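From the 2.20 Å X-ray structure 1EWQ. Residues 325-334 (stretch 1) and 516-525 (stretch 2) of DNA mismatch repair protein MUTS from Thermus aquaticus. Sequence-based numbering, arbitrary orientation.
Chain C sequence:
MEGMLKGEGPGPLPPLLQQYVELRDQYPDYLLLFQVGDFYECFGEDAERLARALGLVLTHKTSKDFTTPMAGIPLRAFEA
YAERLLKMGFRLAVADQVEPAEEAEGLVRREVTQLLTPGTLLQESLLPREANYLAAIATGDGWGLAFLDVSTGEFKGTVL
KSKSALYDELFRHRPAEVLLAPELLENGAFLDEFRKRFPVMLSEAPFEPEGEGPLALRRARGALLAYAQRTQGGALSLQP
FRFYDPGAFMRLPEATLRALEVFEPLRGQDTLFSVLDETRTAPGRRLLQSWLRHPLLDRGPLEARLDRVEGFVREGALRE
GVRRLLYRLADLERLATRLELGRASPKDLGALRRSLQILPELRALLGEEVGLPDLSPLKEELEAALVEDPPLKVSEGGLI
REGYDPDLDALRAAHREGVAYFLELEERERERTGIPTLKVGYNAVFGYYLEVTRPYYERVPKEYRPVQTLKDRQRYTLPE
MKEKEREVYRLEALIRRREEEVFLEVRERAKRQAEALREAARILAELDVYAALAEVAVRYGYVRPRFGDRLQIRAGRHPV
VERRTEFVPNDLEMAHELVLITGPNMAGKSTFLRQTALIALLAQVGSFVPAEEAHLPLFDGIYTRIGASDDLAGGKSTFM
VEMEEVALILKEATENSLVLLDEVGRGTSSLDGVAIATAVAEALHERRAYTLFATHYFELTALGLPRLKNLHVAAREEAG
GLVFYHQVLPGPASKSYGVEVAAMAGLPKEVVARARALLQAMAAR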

# COMPACT_ATOMS: atom_id res chain seq x y z
N LEU C 325 -23.99 -7.43 27.74
CA LEU C 325 -24.00 -8.88 27.55
C LEU C 325 -23.59 -9.29 26.14
O LEU C 325 -22.80 -10.23 25.99
CB LEU C 325 -25.39 -9.45 27.90
CG LEU C 325 -25.70 -9.41 29.41
CD1 LEU C 325 -27.18 -9.67 29.65
CD2 LEU C 325 -24.83 -10.44 30.14
N LEU C 326 -24.10 -8.59 25.13
CA LEU C 326 -23.76 -8.90 23.74
C LEU C 326 -22.27 -8.77 23.47
O LEU C 326 -21.71 -9.51 22.66
CB LEU C 326 -24.51 -7.97 22.79
CG LEU C 326 -26.02 -8.17 22.70
CD1 LEU C 326 -26.61 -7.14 21.74
CD2 LEU C 326 -26.32 -9.60 22.25
N TYR C 327 -21.62 -7.83 24.14
CA TYR C 327 -20.19 -7.61 23.98
C TYR C 327 -19.39 -8.90 24.04
O TYR C 327 -18.39 -9.05 23.36
CB TYR C 327 -19.70 -6.66 25.08
CG TYR C 327 -18.24 -6.27 24.96
CD1 TYR C 327 -17.83 -5.21 24.15
CD2 TYR C 327 -17.26 -6.98 25.66
CE1 TYR C 327 -16.48 -4.86 24.04
CE2 TYR C 327 -15.92 -6.64 25.56
CZ TYR C 327 -15.54 -5.58 24.75
OH TYR C 327 -14.20 -5.25 24.67
N ARG C 328 -19.85 -9.85 24.86
CA ARG C 328 -19.13 -11.11 24.98
C ARG C 328 -19.70 -12.22 24.10
O ARG C 328 -19.27 -13.36 24.20
CB ARG C 328 -19.14 -11.59 26.44
CG ARG C 328 -18.32 -10.74 27.42
CD ARG C 328 -18.49 -11.22 28.86
NE ARG C 328 -17.89 -12.53 29.12
CZ ARG C 328 -16.62 -12.72 29.48
NH1 ARG C 328 -15.80 -11.68 29.64
NH2 ARG C 328 -16.16 -13.95 29.69
N LEU C 329 -20.64 -11.88 23.22
CA LEU C 329 -21.24 -12.91 22.36
C LEU C 329 -20.45 -13.22 21.09
O LEU C 329 -20.21 -12.35 20.25
CB LEU C 329 -22.66 -12.49 21.97
CG LEU C 329 -23.56 -13.63 21.50
CD1 LEU C 329 -23.92 -14.49 22.70
CD2 LEU C 329 -24.82 -13.09 20.83
N ALA C 330 -20.03 -14.47 20.94
CA ALA C 330 -19.30 -14.86 19.74
C ALA C 330 -20.27 -14.88 18.55
O ALA C 330 -21.48 -14.69 18.73
CB ALA C 330 -18.67 -16.24 19.94
N ASP C 331 -19.74 -15.09 17.35
CA ASP C 331 -20.53 -15.15 16.11
C ASP C 331 -21.13 -16.56 16.00
O ASP C 331 -20.50 -17.47 15.44
CB ASP C 331 -19.59 -14.89 14.91
CG ASP C 331 -20.33 -14.82 13.58
OD1 ASP C 331 -21.42 -15.42 13.45
OD2 ASP C 331 -19.79 -14.17 12.65
N LEU C 332 -22.34 -16.75 16.53
CA LEU C 332 -22.98 -18.06 16.51
C LEU C 332 -23.43 -18.56 15.15
O LEU C 332 -23.63 -19.77 14.96
CB LEU C 332 -24.15 -18.06 17.49
CG LEU C 332 -23.78 -18.31 18.96
CD1 LEU C 332 -22.62 -17.42 19.37
CD2 LEU C 332 -25.00 -18.07 19.84
N GLU C 333 -23.58 -17.64 14.20
CA GLU C 333 -23.98 -18.01 12.85
C GLU C 333 -22.80 -18.67 12.14
O GLU C 333 -22.95 -19.74 11.53
CB GLU C 333 -24.47 -16.77 12.10
CG GLU C 333 -24.69 -16.99 10.61
CD GLU C 333 -25.40 -15.82 9.95
OE1 GLU C 333 -25.10 -14.66 10.29
OE2 GLU C 333 -26.26 -16.07 9.07
N ARG C 334 -21.62 -18.06 12.21
CA ARG C 334 -20.44 -18.65 11.58
C ARG C 334 -19.96 -19.88 12.34
O ARG C 334 -19.35 -20.79 11.78
CB ARG C 334 -19.31 -17.61 11.48
CG ARG C 334 -19.44 -16.74 10.26
CD ARG C 334 -18.35 -15.69 10.16
NE ARG C 334 -18.51 -14.90 8.94
CZ ARG C 334 -17.92 -13.74 8.72
NH1 ARG C 334 -17.13 -13.21 9.63
NH2 ARG C 334 -18.11 -13.12 7.56
N ALA C 516 -30.53 -24.35 16.20
CA ALA C 516 -30.93 -23.49 17.31
C ALA C 516 -29.90 -22.37 17.44
O ALA C 516 -30.23 -21.24 17.79
CB ALA C 516 -31.02 -24.30 18.62
N LEU C 517 -28.64 -22.69 17.16
CA LEU C 517 -27.59 -21.70 17.23
C LEU C 517 -27.86 -20.60 16.21
O LEU C 517 -27.79 -19.43 16.54
CB LEU C 517 -26.23 -22.35 16.96
CG LEU C 517 -25.42 -22.78 18.18
CD1 LEU C 517 -26.28 -23.57 19.12
CD2 LEU C 517 -24.21 -23.59 17.72
N ARG C 518 -28.15 -20.97 14.97
CA ARG C 518 -28.44 -19.98 13.93
C ARG C 518 -29.61 -19.08 14.37
O ARG C 518 -29.53 -17.86 14.29
CB ARG C 518 -28.81 -20.67 12.62
CG ARG C 518 -27.65 -21.38 11.94
CD ARG C 518 -28.07 -22.00 10.59
NE ARG C 518 -26.91 -22.54 9.88
CZ ARG C 518 -26.02 -21.79 9.23
NH1 ARG C 518 -26.16 -20.46 9.18
NH2 ARG C 518 -24.98 -22.37 8.65
N GLU C 519 -30.68 -19.73 14.82
CA GLU C 519 -31.89 -19.06 15.28
C GLU C 519 -31.59 -18.06 16.40
O GLU C 519 -32.05 -16.92 16.36
CB GLU C 519 -32.88 -20.13 15.75
CG GLU C 519 -34.01 -19.67 16.63
CD GLU C 519 -35.05 -20.77 16.84
OE1 GLU C 519 -34.66 -21.95 17.01
OE2 GLU C 519 -36.26 -20.44 16.84
N ALA C 520 -30.80 -18.48 17.39
CA ALA C 520 -30.43 -17.59 18.49
C ALA C 520 -29.60 -16.45 17.91
O ALA C 520 -29.68 -15.30 18.37
CB ALA C 520 -29.62 -18.36 19.52
N ALA C 521 -28.81 -16.76 16.90
CA ALA C 521 -27.97 -15.77 16.25
C ALA C 521 -28.78 -14.72 15.50
O ALA C 521 -28.43 -13.53 15.52
CB ALA C 521 -26.97 -16.44 15.30
N ARG C 522 -29.86 -15.13 14.82
CA ARG C 522 -30.69 -14.18 14.07
C ARG C 522 -31.39 -13.20 15.01
O ARG C 522 -31.37 -11.99 14.78
CB ARG C 522 -31.77 -14.89 13.24
CG ARG C 522 -31.26 -16.01 12.38
CD ARG C 522 -32.31 -16.51 11.40
NE ARG C 522 -31.86 -17.74 10.75
CZ ARG C 522 -32.21 -18.96 11.14
NH1 ARG C 522 -33.03 -19.12 12.16
NH2 ARG C 522 -31.73 -20.03 10.51
N ILE C 523 -32.00 -13.74 16.05
CA ILE C 523 -32.72 -12.93 17.04
C ILE C 523 -31.80 -11.90 17.68
O ILE C 523 -32.09 -10.71 17.68
CB ILE C 523 -33.32 -13.84 18.14
CG1 ILE C 523 -34.42 -14.71 17.53
CG2 ILE C 523 -33.85 -12.99 19.28
CD1 ILE C 523 -34.99 -15.77 18.47
N LEU C 524 -30.68 -12.37 18.20
CA LEU C 524 -29.73 -11.48 18.86
C LEU C 524 -29.11 -10.48 17.91
O LEU C 524 -28.75 -9.37 18.32
CB LEU C 524 -28.65 -12.30 19.56
CG LEU C 524 -29.25 -13.19 20.65
CD1 LEU C 524 -28.16 -13.99 21.36
CD2 LEU C 524 -30.03 -12.32 21.64
N ALA C 525 -28.97 -10.85 16.64
CA ALA C 525 -28.41 -9.93 15.66
C ALA C 525 -29.37 -8.75 15.53
O ALA C 525 -28.96 -7.59 15.54
CB ALA C 525 -28.24 -10.62 14.30
O HOH W 1 -28.35 -18.66 9.51

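Stretch 2 is helical throughout, held by regular i to i+4 backbone hydrogen bonds, and it offers one flank to a less regular partner. Stretch 1 leaves a helix, passes through a type I turn from L326 to L329, closed by L329 N to L326 O at 2.7 Å, and enters a new helix at L332. D331 caps that helix: D331 OD1 accepts from R334 N at 2.9 Å in a nearly straight bond and, weakly, from E333 N at 3.2 Å. No hydrogen bond links the stretches directly, and they bury 389 Å² in packing that involves both side chains and backbone atoms.

Along stretch 2, contact begins at L517, where L517 O lies 4.0 Å from L332 CB. L332 CB is a carbon and no hydrogen-bond donor, so the approach is packing; the oxygen accepts from A521 N within its own helix. R518 follows, with R518 CA 5.0 Å from E333 CA. Its CA-to-CB bond points sideways, yet the extended chain brings the guanidinium closer, with R518 NH1 4.0 Å from E333 CG and E333 O over one face. The charges attract without forming a salt bridge, since E333 OE2 and R518 NH1 stay 4.4 Å apart; a water joins them, accepting from R518 NH1 at 2.9 Å and donating weakly to E333 OE2 at 3.4 Å.

One turn later, A521 points toward stretch 1, and its small side chain accompanies a close backbone approach, 5.5 Å between the CA atoms of A521 and L332. A521 CB packs 3.9 Å from L332 CB and 3.8 Å from E333 N, at the start of the capped helix.

L524 completes the interface with purely apolar contacts. L524 CD1 meets L329 CD2 at 3.5 Å, while L524 CB lies 4.5 Å from L326 CD2, so this leucine touches both ends of the turn.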